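Local coordinates for ABC transporter substrate-binding protein (PDB 3UN6), which is of uncharacterised function but, as the zinc-bound ligand-binding component of an ABC-type import system, probably captures a substrate for delivery to the transporter, at residues G113-N118 with D217-V222. Sequence-based numbering, arbitrary orientation.
With ZN (zinc ion), chain B.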
ATOM      1  N   GLY A 113       3.422  -6.083  -0.550  1.00 20.90           N
ATOM      2  CA  GLY A 113       4.397  -5.173   0.027  1.00 21.98           C
ATOM      3  C   GLY A 113       4.420  -5.314   1.561  1.00 23.51           C
ATOM      4  O   GLY A 113       5.418  -5.021   2.205  1.00 22.56           O
ATOM      5  N   HIS A 114       3.334  -5.824   2.136  1.00 23.78           N
ATOM      6  CA  HIS A 114       3.176  -5.844   3.580  1.00 24.09           C
ATOM      7  C   HIS A 114       1.820  -6.440   3.951  1.00 22.54           C
ATOM      8  O   HIS A 114       1.008  -6.771   3.079  1.00 23.41           O
ATOM      9  CB  HIS A 114       3.051  -4.391   4.003  1.00 23.90           C
ATOM     10  CG  HIS A 114       1.830  -3.769   3.418  1.00 25.18           C
ATOM     11  ND1 HIS A 114       0.673  -3.581   4.143  1.00 23.43           N
ATOM     12  CD2 HIS A 114       1.521  -3.485   2.130  1.00 25.99           C
ATOM     13  CE1 HIS A 114      -0.266  -3.111   3.339  1.00 26.25           C
ATOM     14  NE2 HIS A 114       0.221  -3.056   2.111  1.00 21.81           N
ATOM     15  N   HIS A 115       1.587  -6.564   5.251  1.00 23.28           N
ATOM     16  CA  HIS A 115       0.263  -6.928   5.798  1.00 23.97           C
ATOM     17  C   HIS A 115      -0.120  -5.778   6.729  1.00 24.66           C
ATOM     18  O   HIS A 115       0.746  -5.208   7.405  1.00 25.94           O
ATOM     19  CB  HIS A 115       0.261  -8.243   6.575  1.00 24.10           C
ATOM     20  CG  HIS A 115       0.544  -9.447   5.734  1.00 24.50           C
ATOM     21  ND1 HIS A 115      -0.443 -10.161   5.096  1.00 22.42           N
ATOM     22  CD2 HIS A 115       1.709 -10.054   5.416  1.00 25.43           C
ATOM     23  CE1 HIS A 115       0.101 -11.156   4.423  1.00 25.45           C
ATOM     24  NE2 HIS A 115       1.404 -11.116   4.604  1.00 24.81           N
ATOM     25  N   GLU A 116      -1.403  -5.425   6.728  1.00 23.52           N
ATOM     26  CA  GLU A 116      -1.959  -4.385   7.590  1.00 23.81           C
ATOM     27  C   GLU A 116      -1.365  -2.997   7.357  1.00 23.27           C
ATOM     28  O   GLU A 116      -1.154  -2.600   6.195  1.00 25.72           O
ATOM     29  CB  GLU A 116      -1.877  -4.815   9.076  1.00 23.56           C
ATOM     30  CG  GLU A 116      -2.568  -6.147   9.332  1.00 27.99           C
ATOM     31  CD  GLU A 116      -4.093  -6.145   9.044  1.00 34.41           C
ATOM     32  OE1 GLU A 116      -4.721  -7.211   9.254  1.00 40.08           O
ATOM     33  OE2 GLU A 116      -4.669  -5.101   8.637  1.00 35.23           O
ATOM     34  N   GLY A 117      -1.169  -2.224   8.423  1.00 21.39           N
ATOM     35  CA  GLY A 117      -0.591  -0.881   8.289  1.00 23.24           C
ATOM     36  C   GLY A 117      -1.506   0.229   7.765  1.00 24.17           C
ATOM     37  O   GLY A 117      -1.024   1.313   7.388  1.00 26.21           O
ATOM     38  N   ASN A 118      -2.815  -0.025   7.724  1.00 22.93           N
ATOM     39  CA  ASN A 118      -3.817   0.986   7.289  1.00 23.54           C
ATOM     40  C   ASN A 118      -4.601   1.540   8.474  1.00 23.80           C
ATOM     41  O   ASN A 118      -4.831   0.840   9.470  1.00 22.37           O
ATOM     42  CB  ASN A 118      -4.799   0.390   6.251  1.00 23.78           C
ATOM     43  CG  ASN A 118      -4.230   0.401   4.831  1.00 26.38           C
ATOM     44  OD1 ASN A 118      -3.564   1.359   4.446  1.00 19.14           O
ATOM     45  ND2 ASN A 118      -4.522  -0.646   4.037  1.00 19.18           N
ATOM     46  N   ASP A 217      -6.658  -8.407   7.618  1.00 31.44           N
ATOM     47  CA  ASP A 217      -5.645  -8.702   6.605  1.00 31.82           C
ATOM     48  C   ASP A 217      -6.081  -8.417   5.162  1.00 29.96           C
ATOM     49  O   ASP A 217      -5.848  -9.221   4.250  1.00 32.00           O
ATOM     50  CB  ASP A 217      -5.131 -10.148   6.750  1.00 32.59           C
ATOM     51  CG  ASP A 217      -3.835 -10.412   5.909  1.00 36.67           C
ATOM     52  OD1 ASP A 217      -3.077  -9.449   5.598  1.00 33.74           O
ATOM     53  OD2 ASP A 217      -3.581 -11.592   5.566  1.00 44.34           O
ATOM     54  N   ALA A 218      -6.741  -7.284   4.964  1.00 27.31           N
ATOM     55  CA  ALA A 218      -7.104  -6.861   3.634  1.00 25.89           C
ATOM     56  C   ALA A 218      -5.824  -6.519   2.886  1.00 25.37           C
ATOM     57  O   ALA A 218      -4.984  -5.781   3.384  1.00 26.10           O
ATOM     58  CB  ALA A 218      -8.015  -5.630   3.697  1.00 25.37           C
ATOM     59  N   TYR A 219      -5.651  -7.051   1.690  1.00 25.00           N
ATOM     60  CA  TYR A 219      -4.478  -6.695   0.934  1.00 22.68           C
ATOM     61  C   TYR A 219      -4.588  -5.219   0.527  1.00 22.78           C
ATOM     62  O   TYR A 219      -5.695  -4.707   0.269  1.00 22.89           O
ATOM     63  CB  TYR A 219      -4.314  -7.580  -0.300  1.00 23.38           C
ATOM     64  CG  TYR A 219      -3.989  -9.032  -0.048  1.00 21.46           C
ATOM     65  CD1 TYR A 219      -3.509  -9.480   1.190  1.00 21.15           C
ATOM     66  CD2 TYR A 219      -4.038  -9.943  -1.096  1.00 24.46           C
ATOM     67  CE1 TYR A 219      -3.171 -10.818   1.384  1.00 24.36           C
ATOM     68  CE2 TYR A 219      -3.682 -11.268  -0.921  1.00 26.29           C
ATOM     69  CZ  TYR A 219      -3.254 -11.704   0.321  1.00 25.05           C
ATOM     70  OH  TYR A 219      -2.910 -13.019   0.487  1.00 29.75           O
ATOM     71  N   CYS A 220      -3.445  -4.529   0.514  1.00 21.09           N
ATOM     72  CA  CYS A 220      -3.395  -3.134   0.096  1.00 19.97           C
ATOM     73  C   CYS A 220      -2.381  -2.925  -1.037  1.00 18.52           C
ATOM     74  O   CYS A 220      -2.757  -2.789  -2.178  1.00 21.31           O
ATOM     75  CB  CYS A 220      -3.104  -2.217   1.280  1.00 18.61           C
ATOM     76  SG  CYS A 220      -3.237  -0.449   0.848  1.00 17.78           S
ATOM     77  N   CYS A 221      -1.102  -2.886  -0.724  1.00 19.40           N
ATOM     78  CA  CYS A 221      -0.102  -2.686  -1.751  1.00 19.14           C
ATOM     79  C   CYS A 221       0.599  -3.971  -2.161  1.00 18.87           C
ATOM     80  O   CYS A 221       0.854  -4.852  -1.341  1.00 19.79           O
ATOM     81  CB  CYS A 221       0.934  -1.659  -1.312  1.00 16.86           C
ATOM     82  SG  CYS A 221       0.315   0.068  -1.272  1.00 19.76           S
ATOM     83  N   VAL A 222       0.966  -4.031  -3.434  1.00 20.50           N
ATOM     84  CA  VAL A 222       1.681  -5.182  -4.010  1.00 19.73           C
ATOM     85  C   VAL A 222       2.890  -4.696  -4.813  1.00 20.83           C
ATOM     86  O   VAL A 222       2.925  -3.553  -5.286  1.00 19.30           O
ATOM     87  CB  VAL A 222       0.773  -5.994  -5.013  1.00 20.45           C
ATOM     88  CG1 VAL A 222      -0.229  -6.863  -4.267  1.00 18.45           C
ATOM     89  CG2 VAL A 222       0.100  -5.055  -6.007  1.00 20.35           C
TER
HETATM   90 ZN    ZN B 325      -1.024   0.405   0.545  1.00 23.00          ZN
HETATM   91  O   HOH W   1      -0.789  -5.984   0.966  1.00 24.60           O
HETATM   92  O   HOH W   2      -6.903  -4.829   7.051  1.00 31.30           O
HETATM   93  O   HOH W   3      -3.128  -7.056   5.087  1.00 34.42           O
HETATM   94  O   HOH W   4      -5.558  -2.889   5.043  1.00 32.37           O
HETATM   95  O   HOH W   5      -1.419   2.761   0.545  1.00 17.68           O
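H115 ND1 donates a hydrogen bond to D217 OD1 (2.8 Å); the oxygen lies in the plane of the imidazole, at its edge, and is met on its syn side, the ring and carboxylate planes 45° apart. Next to this pair, a bend at chi2 (-63°) places CD of E116, and its OE1 accepts a hydrogen bond from D217 N (2.8 Å), a more bent bond with the donor tilted out of the carboxylate plane. Nearer the zinc, C221 N donates to H114 NE2 (3.1 Å) nearly straight and close to the ring plane. G113 N adds a bond to C221 O, so C221 is gripped on both its backbone N and O. N118 ND2 reaches C220 SG at 3.4 Å, in the plane of its amide; its OD1 is held by H149, which fixes the flip of the amide. C220 SG (2.4 Å) and C221 SG (2.3 Å) both bind zinc, with a water and H46 completing the site. One water links H114 O with C220 N and C221 O, and another joins E116 N to A218 O. The NE2–CE1 edge of H114 lies against C220 CB, while the H46 ring stacks on H114. The two segments thus join strand 112-122 to the start of strand 221-225, which belongs to a different sheet, between the two lobes expected of a periplasmic-binding-protein-like fold. H114, accepting through NE2, and N118 act as a second shell: one fixes the backbone that presents the adjacent thiolate ligands, the other donates to a metal-bound sulfur, which would be expected to draw off some of its negative charge and moderate its donation to zinc.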